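Local coordinates for D-aminopeptidase (Bacillus subtilis, PDB 1HI9), which hydrolyses N-terminal residues from peptides containing D-amino acids, as a zinc-dependent aminopeptidase that encloses its active sites within a decamer, at residues 41-46 with 52-57; 167-172 with 198-203. All coordinates share one frame; numbering follows the deposited sequence.

Contact 1. Residues 41-46 with 52-57; sequences YCIAEA and TEVLVN
The backbone N of A46 donates to C42 O at 2.8 Å, a regular helical bond in the turn that carries the A46 methyl to strand 53-58. There A46 CB lies 3.9 Å from V54 CG2. No hydrogen bond crosses between 41-46 and 52-57; all the contacts join carbon to carbon. I43 supplies the larger share of the helical surface. Its CG1 sits beside the backbone N (chi1 -62°) and the chain then runs on extended, which carries CD1 to the strand although the CA-CB bond itself is not aimed there. CD1 ends 3.7 Å from V56 CG2, the two side chains crossing at about a right angle, while CG1 of I43 brushes V54 CG1 at 4.2 Å. V54 thus meets the helix with both methyls, one for each helical residue, and V56 with CG2, the branch beside its own backbone N. Both valines have the same first torsion and lie two residues apart, on one face of the strand, and the four touching residues are all buried.

E45 OE2, on another side of the helix, is held by S49 OG and N48 ND2, just beyond the segment. Helix and strand axes pass 9.2 Å apart and run nearly antiparallel, at 162°. Together with strand 2-7, which lies parallel and next to 53-58, helix 28-48 forms a beta-alpha-beta crossover, and M5 of that first strand touches both I43 and V54. H72 and A75 add to the packing on I43, L66 and V7 to that on V56, and helix 28-48 packs in turn against helix 187-203.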
loop_
_atom_site.group_PDB
_atom_site.type_symbol
_atom_site.label_atom_id
_atom_site.label_comp_id
_atom_site.label_asym_id
_atom_site.label_seq_id
_atom_site.Cartn_x
_atom_site.Cartn_y
_atom_site.Cartn_z
ATOM N N TYR A 41 22.639 -22.098 -26.460
ATOM C CA TYR A 41 23.549 -23.228 -26.613
ATOM C C TYR A 41 22.980 -24.226 -27.619
ATOM O O TYR A 41 23.683 -24.678 -28.525
ATOM C CB TYR A 41 23.796 -23.922 -25.274
ATOM C CG TYR A 41 24.739 -23.179 -24.366
ATOM C CD1 TYR A 41 24.282 -22.594 -23.194
ATOM C CD2 TYR A 41 26.099 -23.093 -24.662
ATOM C CE1 TYR A 41 25.149 -21.948 -22.328
ATOM C CE2 TYR A 41 26.980 -22.444 -23.803
ATOM C CZ TYR A 41 26.498 -21.875 -22.631
ATOM O OH TYR A 41 27.353 -21.251 -21.748
ATOM N N CYS A 42 21.697 -24.551 -27.475
ATOM C CA CYS A 42 21.058 -25.498 -28.384
ATOM C C CYS A 42 20.914 -24.948 -29.794
ATOM O O CYS A 42 21.148 -25.655 -30.775
ATOM C CB CYS A 42 19.687 -25.909 -27.847
ATOM S SG CYS A 42 19.772 -26.773 -26.255
ATOM N N ILE A 43 20.519 -23.688 -29.897
ATOM C CA ILE A 43 20.367 -23.057 -31.193
ATOM C C ILE A 43 21.703 -23.054 -31.944
ATOM O O ILE A 43 21.763 -23.432 -33.110
ATOM C CB ILE A 43 19.868 -21.608 -31.039
ATOM C CG1 ILE A 43 18.494 -21.608 -30.362
ATOM C CG2 ILE A 43 19.767 -20.934 -32.403
ATOM C CD1 ILE A 43 18.020 -20.226 -29.920
ATOM N N ALA A 44 22.765 -22.629 -31.263
ATOM C CA ALA A 44 24.092 -22.574 -31.855
ATOM C C ALA A 44 24.495 -23.937 -32.372
ATOM O O ALA A 44 24.976 -24.066 -33.494
ATOM C CB ALA A 44 25.102 -22.093 -30.835
ATOM N N GLU A 45 24.294 -24.966 -31.560
ATOM C CA GLU A 45 24.662 -26.306 -31.977
ATOM C C GLU A 45 23.731 -26.832 -33.054
ATOM O O GLU A 45 24.119 -27.674 -33.859
ATOM C CB GLU A 45 24.676 -27.258 -30.781
ATOM C CG GLU A 45 25.238 -28.627 -31.114
ATOM C CD GLU A 45 26.513 -28.536 -31.941
ATOM O OE1 GLU A 45 27.398 -27.722 -31.586
ATOM O OE2 GLU A 45 26.629 -29.280 -32.938
ATOM N N ALA A 46 22.501 -26.337 -33.078
ATOM C CA ALA A 46 21.543 -26.779 -34.089
ATOM C C ALA A 46 22.046 -26.369 -35.464
ATOM O O ALA A 46 22.097 -27.184 -36.385
ATOM C CB ALA A 46 20.171 -26.162 -33.831
ATOM N N THR A 52 19.045 -25.421 -40.995
ATOM C CA THR A 52 18.970 -24.166 -41.736
ATOM C C THR A 52 17.978 -23.194 -41.109
ATOM O O THR A 52 18.017 -21.992 -41.379
ATOM C CB THR A 52 18.537 -24.419 -43.187
ATOM O OG1 THR A 52 17.308 -25.161 -43.194
ATOM C CG2 THR A 52 19.617 -25.201 -43.933
ATOM N N GLU A 53 17.086 -23.729 -40.279
ATOM C CA GLU A 53 16.066 -22.931 -39.598
ATOM C C GLU A 53 15.798 -23.455 -38.194
ATOM O O GLU A 53 15.732 -24.666 -37.970
ATOM C CB GLU A 53 14.758 -22.948 -40.395
ATOM C CG GLU A 53 14.399 -21.623 -41.040
ATOM C CD GLU A 53 13.027 -21.643 -41.721
ATOM O OE1 GLU A 53 12.854 -22.367 -42.724
ATOM O OE2 GLU A 53 12.116 -20.931 -41.249
ATOM N N VAL A 54 15.650 -22.537 -37.247
ATOM C CA VAL A 54 15.364 -22.902 -35.866
ATOM C C VAL A 54 14.287 -21.972 -35.326
ATOM O O VAL A 54 14.535 -20.789 -35.100
ATOM C CB VAL A 54 16.606 -22.785 -34.971
ATOM C CG1 VAL A 54 16.265 -23.237 -33.562
ATOM C CG2 VAL A 54 17.736 -23.619 -35.536
ATOM N N LEU A 55 13.086 -22.519 -35.141
ATOM C CA LEU A 55 11.954 -21.763 -34.622
ATOM C C LEU A 55 11.923 -21.968 -33.114
ATOM O O LEU A 55 11.819 -23.105 -32.641
ATOM C CB LEU A 55 10.643 -22.276 -35.223
ATOM C CG LEU A 55 9.566 -21.247 -35.563
ATOM C CD1 LEU A 55 8.223 -21.938 -35.623
ATOM C CD2 LEU A 55 9.543 -20.145 -34.527
ATOM N N VAL A 56 12.004 -20.870 -32.368
ATOM C CA VAL A 56 12.003 -20.927 -30.911
ATOM C C VAL A 56 10.715 -20.351 -30.337
ATOM O O VAL A 56 10.427 -19.163 -30.491
ATOM C CB VAL A 56 13.209 -20.156 -30.324
ATOM C CG1 VAL A 56 13.291 -20.375 -28.812
ATOM C CG2 VAL A 56 14.493 -20.618 -31.005
ATOM N N ASN A 57 9.945 -21.211 -29.671
ATOM C CA ASN A 57 8.671 -20.830 -29.069
ATOM C C ASN A 57 8.784 -20.752 -27.544
ATOM O O ASN A 57 9.032 -21.760 -26.873
ATOM C CB ASN A 57 7.592 -21.852 -29.442
ATOM C CG ASN A 57 6.211 -21.459 -28.945
ATOM O OD1 ASN A 57 5.397 -22.311 -28.585
ATOM N ND2 ASN A 57 5.936 -20.171 -28.934
#

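Contact 2. Residues 167-172 with 198-203; sequences NVTTAA and TAFALQ
T169 reaches from the start of strand 169-176 toward helix 187-203 and makes every side-chain contact on the strand side. Its CB lies against the methyl of A201, with the two CB atoms 3.8 Å apart. Beyond CB the chain forks. The methyl CG2 stays near A201, its distance to A201 CB being 4.1 Å. The hydroxyl goes the other way, beside the backbone N (chi1 -67°), and meets the helix at two points. OG1 stands 3.8 Å from A201 CA, over the helical backbone itself, and 3.5 Å from F200 CD2. T169 OG1 approaches the phenyl ring at its edge, in the ring plane, with F200 CE2 3.9 Å from it, so that neither ring face is turned to the oxygen. F200 can present this edge because its CG is anti to the backbone N (chi1 -176°), which swings the ring along the side of the helix toward the strand.

The backbones come close here, with T169 CA and A201 CA 5.7 Å apart, a spacing consistent with the small side chain of A201. A201 also rests on M150 of strand 148-152, the parallel neighbour to which T169 is joined by backbone hydrogen bonds with L149 and V151. T169 and A201 are buried, whereas F200 is exposed at the margin.

Chemically the contact is of mixed character: methyl and methine groups pack in the ordinary way, while the nearest atoms of the helical segment to the hydroxyl oxygen are carbons, A201 CA and F200 CD2, whose slightly positive hydrogens may make the approach weakly favourable; no hydrogen bond crosses between the segments.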
loop_
_atom_site.group_PDB
_atom_site.type_symbol
_atom_site.label_atom_id
_atom_site.label_comp_id
_atom_site.label_asym_id
_atom_site.label_seq_id
_atom_site.Cartn_x
_atom_site.Cartn_y
_atom_site.Cartn_z
ATOM N N ASN A 167 14.328 -44.170 -27.576
ATOM C CA ASN A 167 15.581 -43.651 -28.126
ATOM C C ASN A 167 15.737 -42.139 -28.071
ATOM O O ASN A 167 16.686 -41.589 -28.632
ATOM C CB ASN A 167 15.766 -44.107 -29.579
ATOM C CG ASN A 167 15.568 -45.594 -29.750
ATOM O OD1 ASN A 167 16.197 -46.395 -29.060
ATOM N ND2 ASN A 167 14.680 -45.974 -30.666
ATOM N N VAL A 168 14.818 -41.457 -27.404
ATOM C CA VAL A 168 14.906 -40.010 -27.313
ATOM C C VAL A 168 16.174 -39.622 -26.558
ATOM O O VAL A 168 16.614 -40.337 -25.660
ATOM C CB VAL A 168 13.683 -39.415 -26.576
ATOM C CG1 VAL A 168 13.675 -39.862 -25.118
ATOM C CG2 VAL A 168 13.713 -37.898 -26.667
ATOM N N THR A 169 16.780 -38.503 -26.938
ATOM C CA THR A 169 17.982 -38.036 -26.262
ATOM C C THR A 169 17.558 -37.061 -25.161
ATOM O O THR A 169 16.751 -36.160 -25.391
ATOM C CB THR A 169 18.936 -37.321 -27.238
ATOM O OG1 THR A 169 19.450 -38.265 -28.183
ATOM C CG2 THR A 169 20.099 -36.700 -26.483
ATOM N N THR A 170 18.098 -37.250 -23.965
ATOM C CA THR A 170 17.752 -36.384 -22.853
ATOM C C THR A 170 18.990 -35.732 -22.261
ATOM O O THR A 170 20.086 -36.297 -22.292
ATOM C CB THR A 170 17.017 -37.156 -21.737
ATOM O OG1 THR A 170 17.904 -38.103 -21.140
ATOM C CG2 THR A 170 15.809 -37.897 -22.306
ATOM N N ALA A 171 18.804 -34.534 -21.717
ATOM C CA ALA A 171 19.896 -33.790 -21.109
ATOM C C ALA A 171 19.451 -33.294 -19.741
ATOM O O ALA A 171 18.647 -32.368 -19.635
ATOM C CB ALA A 171 20.286 -32.619 -21.998
ATOM N N ALA A 172 19.979 -33.923 -18.697
ATOM C CA ALA A 172 19.640 -33.566 -17.329
ATOM C C ALA A 172 20.580 -32.490 -16.819
ATOM O O ALA A 172 21.638 -32.785 -16.272
ATOM C CB ALA A 172 19.711 -34.809 -16.427
ATOM N N THR A 198 22.663 -31.997 -27.943
ATOM C CA THR A 198 21.948 -31.489 -29.104
ATOM C C THR A 198 22.581 -32.057 -30.369
ATOM O O THR A 198 21.876 -32.441 -31.311
ATOM C CB THR A 198 21.983 -29.950 -29.160
ATOM O OG1 THR A 198 21.349 -29.415 -27.995
ATOM C CG2 THR A 198 21.260 -29.448 -30.396
ATOM N N ALA A 199 23.911 -32.112 -30.391
ATOM C CA ALA A 199 24.620 -32.653 -31.547
ATOM C C ALA A 199 24.250 -34.120 -31.765
ATOM O O ALA A 199 23.888 -34.523 -32.873
ATOM C CB ALA A 199 26.125 -32.517 -31.360
ATOM N N PHE A 200 24.329 -34.913 -30.704
ATOM C CA PHE A 200 24.004 -36.324 -30.806
ATOM C C PHE A 200 22.561 -36.545 -31.236
ATOM O O PHE A 200 22.278 -37.415 -32.061
ATOM C CB PHE A 200 24.227 -37.029 -29.468
ATOM C CG PHE A 200 23.993 -38.515 -29.529
ATOM C CD1 PHE A 200 24.992 -39.372 -29.991
ATOM C CD2 PHE A 200 22.758 -39.054 -29.170
ATOM C CE1 PHE A 200 24.762 -40.740 -30.099
ATOM C CE2 PHE A 200 22.516 -40.421 -29.274
ATOM C CZ PHE A 200 23.518 -41.267 -29.738
ATOM N N ALA A 201 21.653 -35.756 -30.673
ATOM C CA ALA A 201 20.238 -35.881 -30.988
ATOM C C ALA A 201 19.954 -35.660 -32.466
ATOM O O ALA A 201 19.167 -36.387 -33.063
ATOM C CB ALA A 201 19.427 -34.896 -30.152
ATOM N N LEU A 202 20.595 -34.654 -33.052
ATOM C CA LEU A 202 20.383 -34.347 -34.459
ATOM C C LEU A 202 20.949 -35.405 -35.406
ATOM O O LEU A 202 20.380 -35.661 -36.470
ATOM C CB LEU A 202 20.972 -32.971 -34.793
ATOM C CG LEU A 202 20.133 -31.771 -34.341
ATOM C CD1 LEU A 202 20.929 -30.500 -34.459
ATOM C CD2 LEU A 202 18.876 -31.699 -35.175
ATOM N N GLN A 203 22.056 -36.030 -35.024
ATOM C CA GLN A 203 22.655 -37.047 -35.878
ATOM C C GLN A 203 22.063 -38.431 -35.642
ATOM O O GLN A 203 22.180 -39.314 -36.488
ATOM C CB GLN A 203 24.166 -37.107 -35.665
ATOM C CG GLN A 203 24.559 -37.459 -34.256
ATOM C CD GLN A 203 26.047 -37.689 -34.108
ATOM O OE1 GLN A 203 26.595 -38.644 -34.665
ATOM N NE2 GLN A 203 26.718 -36.809 -33.356
#

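How the contacts relate
From the N terminus, strand 2-7 leads to helix 28-48, and contact 1 closes a short connection of five residues, the last two of the helix included, into strand 53-58. Contact 2 comes much later and spans 25 residues, which include the end of strand 169-176, its antiparallel partner 181-184 and most of helix 187-203. The two loops therefore follow in series and neither encloses the other. Both contacts seat a helix on the same mixed sheet, on strands separated by 2-7, 97-103 and 148-152. The helices themselves meet: C42 SG is 3.5 Å from T198 OG1, E45 packs on T198 and A199, and A46 on L202, so the two helices lie side by side against the sheet.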